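Local coordinates for probable primosomal replication protein n (Ralstonia solanacearum, PDB 4FDB) that probably binds single-stranded DNA as a homodimer and is thought to help restart stalled replication forks by supporting the primosomal helicase PriA, at the interface of chains A and B. Coordinates in Å, arbitrary orientation; residue numbers count along the deposited sequence, not the author numbering. Chains: chain A/B, Probable primosomal replication protein n.

The interface of chains A and B. Residues chain A 46-50; chain B 3, 77-79, 87.
The ring of A:Phe48 pushes its far rim toward B:Leu77 and B:Asn3, and at its edge, in the ring plane, lie A:Val46 CG1 and the side-chain amide nitrogen of B:Asn3, whose ND2 is 3.6 Å from A:Phe48 CE2. B:Leu77, B:Ala78 and B:Leu87 all lie to one side of that plane, offset toward the rim. Ring and amide meet tip to tip with their planes turned 58° apart. A:Glu47 C and A:Phe48 CA lie over one face of the B:Arg79 guanidinium, offset toward its rim; the arginine is poorly ordered.

The principle illustrated is an aromatic side chain packed against a partner strand whose carbonyl is held by a neighbouring amide. A:Phe48 CG stands between its own backbone N and carbonyl carbon (chi1 63°), which turns the ring toward the partner chain; CZ comes within 3.7 Å of B:Leu77 CB, while B:Leu87 packs across the near end at about a right angle, its CD2 3.7 Å from A:Phe48 CB. The branch tip of A:Ile50 continues the apolar seam, CD1 lying 3.9 Å from B:Leu77 CD1. At the CE2 edge, B:Asn3 ND2 gives a nearly straight bond of 2.8 Å to B:Leu77 O, on a carbonyl lone pair, and B:Asn3 OD1 accepts from B:Leu77 N at 3.0 Å; this double grip fixes the amide's rotation beside the ring.

Polar links between the chains run through water: one molecule joins the backbone of A:Glu47 to B:Arg79 N, and another tentatively links A:Ser49 N with the poorly ordered B:Arg79 NE. The patch sits where strand 44-55 of one OB-fold subunit meets strands 3-14, 70-79 and 87-96 of the other, and the two-fold axis repeats it with the chains exchanged in the homodimer.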
loop_
_atom_site.group_PDB
_atom_site.type_symbol
_atom_site.label_atom_id
_atom_site.label_comp_id
_atom_site.label_asym_id
_atom_site.label_seq_id
_atom_site.Cartn_x
_atom_site.Cartn_y
_atom_site.Cartn_z
ATOM N N VAL A 46 1.931 3.262 -14.176
ATOM C CA VAL A 46 1.116 3.381 -12.981
ATOM C C VAL A 46 1.312 4.784 -12.447
ATOM O O VAL A 46 2.446 5.249 -12.342
ATOM C CB VAL A 46 1.543 2.354 -11.910
ATOM C CG1 VAL A 46 0.828 2.623 -10.580
ATOM C CG2 VAL A 46 1.267 0.932 -12.397
ATOM N N GLU A 47 0.214 5.474 -12.146
ATOM C CA GLU A 47 0.311 6.777 -11.492
ATOM C C GLU A 47 -0.811 6.925 -10.481
ATOM O O GLU A 47 -1.969 6.672 -10.798
ATOM C CB GLU A 47 0.244 7.916 -12.513
ATOM C CG GLU A 47 1.394 7.915 -13.517
ATOM C CD GLU A 47 1.412 9.137 -14.421
ATOM O OE1 GLU A 47 0.553 10.036 -14.243
ATOM O OE2 GLU A 47 2.283 9.189 -15.320
ATOM N N PHE A 48 -0.469 7.329 -9.271
ATOM C CA PHE A 48 -1.475 7.584 -8.252
ATOM C C PHE A 48 -0.901 8.510 -7.199
ATOM O O PHE A 48 0.317 8.732 -7.139
ATOM C CB PHE A 48 -1.954 6.261 -7.602
ATOM C CG PHE A 48 -0.875 5.507 -6.871
ATOM C CD1 PHE A 48 -0.661 5.712 -5.508
ATOM C CD2 PHE A 48 -0.094 4.573 -7.535
ATOM C CE1 PHE A 48 0.331 5.019 -4.828
ATOM C CE2 PHE A 48 0.903 3.884 -6.858
ATOM C CZ PHE A 48 1.108 4.096 -5.509
ATOM N N SER A 49 -1.778 9.044 -6.358
ATOM C CA SER A 49 -1.339 9.783 -5.190
ATOM C C SER A 49 -1.814 9.028 -3.959
ATOM O O SER A 49 -2.804 8.294 -4.023
ATOM C CB SER A 49 -1.910 11.190 -5.206
ATOM O OG SER A 49 -1.363 11.914 -6.301
ATOM N N ILE A 50 -1.093 9.185 -2.862
ATOM C CA ILE A 50 -1.445 8.452 -1.646
ATOM C C ILE A 50 -1.214 9.334 -0.422
ATOM O O ILE A 50 -0.229 10.069 -0.346
ATOM C CB ILE A 50 -0.655 7.130 -1.559
ATOM C CG1 ILE A 50 -1.168 6.257 -0.410
ATOM C CG2 ILE A 50 0.853 7.405 -1.461
ATOM C CD1 ILE A 50 -0.500 4.872 -0.359
ATOM N N ASN B 3 7.519 0.436 -6.238
ATOM C CA ASN B 3 6.144 0.482 -5.748
ATOM C C ASN B 3 5.864 -0.965 -5.449
ATOM O O ASN B 3 5.492 -1.721 -6.343
ATOM C CB ASN B 3 5.216 1.036 -6.840
ATOM C CG ASN B 3 3.720 0.774 -6.574
ATOM O OD1 ASN B 3 3.303 0.343 -5.493
ATOM N ND2 ASN B 3 2.911 1.014 -7.599
ATOM N N LEU B 77 0.674 -1.049 -5.763
ATOM C CA LEU B 77 -0.547 -0.258 -5.669
ATOM C C LEU B 77 -0.820 0.457 -6.992
ATOM O O LEU B 77 0.103 0.823 -7.705
ATOM C CB LEU B 77 -0.416 0.801 -4.576
ATOM C CG LEU B 77 -0.285 0.243 -3.161
ATOM C CD1 LEU B 77 -0.099 1.400 -2.175
ATOM C CD2 LEU B 77 -1.511 -0.582 -2.800
ATOM N N ALA B 78 -2.095 0.679 -7.296
ATOM C CA ALA B 78 -2.477 1.437 -8.474
ATOM C C ALA B 78 -3.832 2.069 -8.244
ATOM O O ALA B 78 -4.481 1.777 -7.251
ATOM C CB ALA B 78 -2.492 0.555 -9.709
ATOM N N ARG B 79 -4.215 2.982 -9.133
ATOM C CA ARG B 79 -5.536 3.588 -9.093
ATOM C C ARG B 79 -6.569 2.589 -9.581
ATOM O O ARG B 79 -6.314 1.837 -10.526
ATOM C CB ARG B 79 -5.593 4.822 -9.989
ATOM C CG ARG B 79 -5.166 6.105 -9.331
ATOM C CD ARG B 79 -5.474 7.295 -10.237
ATOM N NE ARG B 79 -5.046 8.557 -9.642
ATOM C CZ ARG B 79 -4.335 9.478 -10.284
ATOM N NH1 ARG B 79 -3.976 9.274 -11.547
ATOM N NH2 ARG B 79 -3.982 10.600 -9.667
ATOM N N LEU B 87 -7.577 3.361 -4.343
ATOM C CA LEU B 87 -6.459 2.523 -4.759
ATOM C C LEU B 87 -6.804 1.042 -4.662
ATOM O O LEU B 87 -7.680 0.640 -3.913
ATOM C CB LEU B 87 -5.223 2.792 -3.902
ATOM C CG LEU B 87 -4.628 4.199 -3.935
ATOM C CD1 LEU B 87 -3.326 4.183 -3.145
ATOM C CD2 LEU B 87 -4.404 4.655 -5.370
HETATM O O HOH W 1 -2.517 3.806 -11.648
HETATM O O HOH W 2 -4.788 8.598 -6.865
#